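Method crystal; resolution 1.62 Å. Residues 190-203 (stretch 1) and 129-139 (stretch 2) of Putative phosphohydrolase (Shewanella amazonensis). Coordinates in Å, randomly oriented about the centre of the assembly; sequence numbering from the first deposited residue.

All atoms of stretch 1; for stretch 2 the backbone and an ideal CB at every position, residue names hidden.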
# COMPACT_ATOMS: atom_id res chain seq x y z
N LYS A 190 3.12 11.23 -8.34
CA LYS A 190 2.62 11.05 -9.72
C LYS A 190 2.04 9.67 -9.96
O LYS A 190 2.05 9.14 -11.10
CB LYS A 190 3.70 11.44 -10.75
CG LYS A 190 4.31 12.83 -10.49
CD LYS A 190 5.26 13.32 -11.62
CE LYS A 190 5.95 14.61 -11.24
NZ LYS A 190 6.84 15.03 -12.35
N PHE A 191 1.39 9.11 -8.90
CA PHE A 191 0.54 7.96 -9.07
C PHE A 191 -0.82 8.37 -9.61
O PHE A 191 -1.20 9.54 -9.57
CB PHE A 191 0.42 7.18 -7.74
CG PHE A 191 1.70 6.48 -7.39
CD1 PHE A 191 1.95 5.23 -7.94
CD2 PHE A 191 2.64 7.07 -6.58
CE1 PHE A 191 3.13 4.59 -7.67
CE2 PHE A 191 3.83 6.41 -6.29
CZ PHE A 191 4.08 5.18 -6.82
N THR A 192 -1.56 7.42 -10.16
CA THR A 192 -2.84 7.77 -10.81
C THR A 192 -3.90 8.23 -9.86
O THR A 192 -3.95 7.83 -8.68
CB THR A 192 -3.46 6.59 -11.55
OG1 THR A 192 -3.77 5.54 -10.63
CG2 THR A 192 -2.58 6.11 -12.65
N PRO A 193 -4.85 9.03 -10.37
CA PRO A 193 -5.96 9.44 -9.55
C PRO A 193 -6.78 8.29 -8.93
O PRO A 193 -7.20 8.40 -7.79
CB PRO A 193 -6.84 10.23 -10.50
CG PRO A 193 -5.93 10.75 -11.55
CD PRO A 193 -4.81 9.75 -11.65
N HIS A 194 -6.90 7.17 -9.62
CA HIS A 194 -7.55 6.02 -9.02
C HIS A 194 -6.88 5.56 -7.72
O HIS A 194 -7.53 5.27 -6.73
CB HIS A 194 -7.60 4.80 -9.98
CG HIS A 194 -8.50 4.97 -11.13
ND1 HIS A 194 -9.78 5.46 -11.00
CD2 HIS A 194 -8.32 4.70 -12.45
CE1 HIS A 194 -10.33 5.53 -12.21
NE2 HIS A 194 -9.47 5.06 -13.09
N LEU A 195 -5.56 5.46 -7.78
CA LEU A 195 -4.78 5.07 -6.63
C LEU A 195 -4.97 6.07 -5.50
O LEU A 195 -5.14 5.72 -4.33
CB LEU A 195 -3.30 4.89 -7.01
CG LEU A 195 -3.03 3.63 -7.83
CD1 LEU A 195 -1.59 3.62 -8.33
CD2 LEU A 195 -3.23 2.36 -6.99
N VAL A 196 -4.80 7.36 -5.83
CA VAL A 196 -4.95 8.44 -4.85
C VAL A 196 -6.31 8.35 -4.12
O VAL A 196 -6.35 8.40 -2.89
CB VAL A 196 -4.75 9.83 -5.52
CG1 VAL A 196 -5.08 10.97 -4.51
CG2 VAL A 196 -3.31 9.88 -6.09
N LYS A 197 -7.37 8.18 -4.89
CA LYS A 197 -8.73 8.15 -4.30
C LYS A 197 -8.90 6.88 -3.44
O LYS A 197 -9.53 6.95 -2.36
CB LYS A 197 -9.74 8.21 -5.37
CG LYS A 197 -11.18 8.23 -4.81
CD LYS A 197 -12.18 8.14 -5.96
CE LYS A 197 -13.61 8.30 -5.46
NZ LYS A 197 -14.53 8.17 -6.60
N GLY A 198 -8.27 5.79 -3.85
CA GLY A 198 -8.32 4.53 -3.02
C GLY A 198 -7.72 4.76 -1.67
O GLY A 198 -8.33 4.46 -0.64
N ILE A 199 -6.52 5.35 -1.64
CA ILE A 199 -5.84 5.68 -0.41
C ILE A 199 -6.69 6.63 0.45
O ILE A 199 -6.85 6.42 1.66
CB ILE A 199 -4.42 6.29 -0.68
CG1 ILE A 199 -3.60 5.28 -1.48
CG2 ILE A 199 -3.75 6.67 0.65
CD1 ILE A 199 -2.37 5.96 -2.16
N GLN A 200 -7.19 7.69 -0.16
CA GLN A 200 -7.95 8.73 0.51
C GLN A 200 -9.16 8.18 1.29
O GLN A 200 -9.38 8.58 2.42
CB GLN A 200 -8.42 9.75 -0.52
CG GLN A 200 -9.25 10.84 0.07
CD GLN A 200 -9.95 11.71 -0.95
OE1 GLN A 200 -9.90 11.47 -2.19
NE2 GLN A 200 -10.61 12.74 -0.44
N PHE A 201 -9.87 7.23 0.67
CA PHE A 201 -11.13 6.77 1.27
C PHE A 201 -11.01 5.44 1.98
O PHE A 201 -12.03 4.87 2.37
CB PHE A 201 -12.23 6.71 0.20
CG PHE A 201 -12.85 8.04 -0.08
CD1 PHE A 201 -13.87 8.53 0.72
CD2 PHE A 201 -12.39 8.81 -1.13
CE1 PHE A 201 -14.41 9.77 0.50
CE2 PHE A 201 -12.92 10.07 -1.38
CZ PHE A 201 -13.94 10.52 -0.56
N GLN A 202 -9.79 4.96 2.24
CA GLN A 202 -9.61 3.64 2.84
C GLN A 202 -10.40 3.40 4.16
O GLN A 202 -10.63 2.25 4.51
CB GLN A 202 -8.13 3.37 3.06
CG GLN A 202 -7.48 4.27 4.11
CD GLN A 202 -6.01 4.03 4.20
OE1 GLN A 202 -5.52 3.19 4.96
NE2 GLN A 202 -5.24 4.73 3.31
N ASN A 203 -10.60 4.45 4.94
CA ASN A 203 -11.28 4.33 6.26
C ASN A 203 -12.77 4.61 6.21
O ASN A 203 -13.46 4.33 7.23
CB ASN A 203 -10.62 5.25 7.25
CG ASN A 203 -9.18 4.87 7.51
OD1 ASN A 203 -8.86 3.68 7.60
ND2 ASN A 203 -8.30 5.86 7.57
N UNK A 129 -2.66 -5.77 -10.28
CA UNK A 129 -1.43 -5.03 -9.99
C UNK A 129 -1.74 -3.61 -9.50
O UNK A 129 -1.01 -3.06 -8.67
CB UNK A 129 -0.54 -4.97 -11.23
N UNK A 130 -2.84 -3.00 -9.94
CA UNK A 130 -3.24 -1.72 -9.42
C UNK A 130 -3.60 -1.82 -7.94
O UNK A 130 -3.24 -0.97 -7.11
CB UNK A 130 -4.42 -1.17 -10.22
N UNK A 131 -4.34 -2.87 -7.57
CA UNK A 131 -4.73 -3.05 -6.18
C UNK A 131 -3.53 -3.34 -5.31
O UNK A 131 -3.43 -2.84 -4.19
CB UNK A 131 -5.76 -4.18 -6.05
N UNK A 132 -2.60 -4.13 -5.82
CA UNK A 132 -1.36 -4.40 -5.07
C UNK A 132 -0.64 -3.05 -4.78
O UNK A 132 -0.21 -2.77 -3.64
CB UNK A 132 -0.45 -5.35 -5.85
N UNK A 133 -0.53 -2.21 -5.80
CA UNK A 133 0.15 -0.95 -5.62
C UNK A 133 -0.53 -0.04 -4.63
O UNK A 133 0.10 0.64 -3.84
CB UNK A 133 0.28 -0.23 -6.97
N UNK A 134 -1.85 -0.01 -4.68
CA UNK A 134 -2.62 0.73 -3.72
C UNK A 134 -2.29 0.26 -2.29
O UNK A 134 -2.09 1.08 -1.42
CB UNK A 134 -4.11 0.58 -4.02
N UNK A 135 -2.22 -1.06 -2.08
CA UNK A 135 -1.77 -1.59 -0.83
C UNK A 135 -0.38 -1.13 -0.41
O UNK A 135 -0.19 -0.71 0.75
CB UNK A 135 -1.80 -3.12 -0.90
N UNK A 136 0.56 -1.12 -1.35
CA UNK A 136 1.93 -0.66 -1.06
C UNK A 136 1.92 0.75 -0.53
O UNK A 136 2.64 1.05 0.39
CB UNK A 136 2.81 -0.74 -2.31
N UNK A 137 1.04 1.59 -1.07
CA UNK A 137 1.02 3.03 -0.76
C UNK A 137 0.14 3.38 0.44
O UNK A 137 0.20 4.50 0.95
CB UNK A 137 0.53 3.81 -1.98
N UNK A 138 -0.71 2.44 0.88
CA UNK A 138 -1.85 2.88 1.68
C UNK A 138 -1.54 3.45 3.04
O UNK A 138 -2.33 4.27 3.57
CB UNK A 138 -2.81 1.70 1.87
N UNK A 139 -0.45 3.01 3.65
CA UNK A 139 -0.18 3.36 5.05
C UNK A 139 0.97 4.34 5.21
O UNK A 139 1.41 4.66 6.31
CB UNK A 139 0.12 2.09 5.85

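The two helices, 193-200 and 129-137, approach to 9.6 Å between their axes and cross at -51°; because a helix turns its side chains all round its axis, some positions of the second face the first and others do not.

Position 129 has nothing of stretch 1 within 5.5 Å of its ideal CB, so stretch 1 sets no preference; the residue is Glu129, which makes no contact with it.

At position 130 CA-to-CB points sideways, and the ideal CB lies 4.9 Å from Leu195 CD2. A long side chain could run past that methyl toward His194 and the hydroxyl of Thr192, so Glu, Gln or Met would each be reasonable, a polar end gaining most. The residue is Glu130. Its extended chain (chi1 and chi2 both t) lays CG 3.9 Å from Leu195 CD2 and brings OE2 to 3.6 Å from His194 CB. A water donates to Glu130 OE2 (2.7 Å) and also hydrogen-bonds Thr192 OG1 (2.7 Å), linking the carboxylate to the residue that caps the first helix.

Positions 131 and 132 point away, and stretch 1 says nothing about their size; they are Ala131 and Phe132.

Position 133 points toward stretch 1, its ideal CB 4.4 Å from Leu195 CD2, with the Phe191 ring nearby. A small or medium side chain offering a methyl would suit: Ala, Val or Thr. It is Thr133, whose CG2 lies 4.0 Å from Leu195 CD1 and 4.1 Å from Phe191 CE1, so its methyl serves the apolar contact.

At position 134 the CA is only 5.7 Å from Leu195 CA, and the ideal CB is 3.6 Å from Leu195 CD2. The close backbones and the nearby Leu195 methyl favour something compact, such as Ala, Ser or Cys, and Gly198, lacking a side chain, leaves space for a small extension beyond CB. Cys134 fills it: CB packs 3.5 Å from Leu195 CD2, while SG reaches within 4.2 Å of both Gly198 CA and Ile199 CG1. A CB on Gly198 would stand 2.9 Å from Cys134 SG, a clash, so the glycine and the sulfur fit as a pair.

Position 135 points away, and its helical phi/psi of -57/-44 does not demand glycine. It is Gly135; an ideal CB would be crowded by Phe132 O at 3.2 Å. Position 136, out of reach, is Ile136.

Position 137 points toward a greasy pocket made by Ile199 and Phe191, its ideal CB 3.6 Å from Ile199 CD1. Leu, Met or Ile would suit. Leu137 sets CD1 over the Phe191 ring face, 3.8 Å from its centroid in a CH-pi contact, while CB touches Ile199 CD1 at 3.6 Å.

At position 138 the visible carbonyl already accepts from Gln202: NE2 to O is 3.0 Å, nearly straight at 168°. That bond needs no particular side chain. CA-to-CB points sideways, with the ideal CB 4.1 Å from Gln202 NE2, so a polar or a flat side chain, such as Asn, Gln, His or Tyr, could lie beside the amide. His138 puts its ring edge near the amide, CD2 3.5 Å from Gln202 OE1, while ND1 donates to Gly135 O (2.7 Å), holding the ring.

Position 139 points away and is Ser139, without contact to stretch 1.

Stretch 2, residues 129-139: EEAFTCGILHS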
# COMPACT_ATOMS: atom_id res chain seq x y z
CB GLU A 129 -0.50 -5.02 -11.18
CG GLU A 129 0.17 -6.41 -11.43
CD GLU A 129 -0.77 -7.48 -11.96
OE1 GLU A 129 -1.84 -7.11 -12.50
OE2 GLU A 129 -0.42 -8.69 -11.85
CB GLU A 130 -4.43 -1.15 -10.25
CG GLU A 130 -4.98 0.11 -9.70
CD GLU A 130 -6.39 0.39 -10.23
OE1 GLU A 130 -7.36 -0.41 -10.04
OE2 GLU A 130 -6.48 1.44 -10.84
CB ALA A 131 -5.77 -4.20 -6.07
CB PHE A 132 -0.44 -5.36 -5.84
CG PHE A 132 0.78 -5.75 -5.06
CD1 PHE A 132 1.91 -4.96 -5.05
CD2 PHE A 132 0.78 -6.93 -4.34
CE1 PHE A 132 3.03 -5.34 -4.27
CE2 PHE A 132 1.91 -7.34 -3.60
CZ PHE A 132 3.01 -6.53 -3.56
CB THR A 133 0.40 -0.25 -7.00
OG1 THR A 133 1.24 -1.10 -7.78
CG2 THR A 133 1.08 1.11 -6.85
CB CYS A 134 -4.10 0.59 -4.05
SG CYS A 134 -5.14 1.86 -3.26
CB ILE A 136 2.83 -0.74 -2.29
CG1 ILE A 136 3.03 -2.19 -2.66
CG2 ILE A 136 4.17 0.05 -2.08
CD1 ILE A 136 3.61 -3.09 -1.51
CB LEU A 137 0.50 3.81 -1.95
CG LEU A 137 1.36 3.77 -3.19
CD1 LEU A 137 0.63 4.40 -4.43
CD2 LEU A 137 2.74 4.43 -2.92
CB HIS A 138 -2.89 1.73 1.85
CG HIS A 138 -2.60 0.83 2.98
ND1 HIS A 138 -1.66 -0.18 2.91
CD2 HIS A 138 -3.17 0.72 4.22
CE1 HIS A 138 -1.67 -0.86 4.04
NE2 HIS A 138 -2.55 -0.31 4.86
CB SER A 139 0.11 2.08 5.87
OG SER A 139 -0.12 2.35 7.25
O HOH W 1 -4.65 3.18 -11.69
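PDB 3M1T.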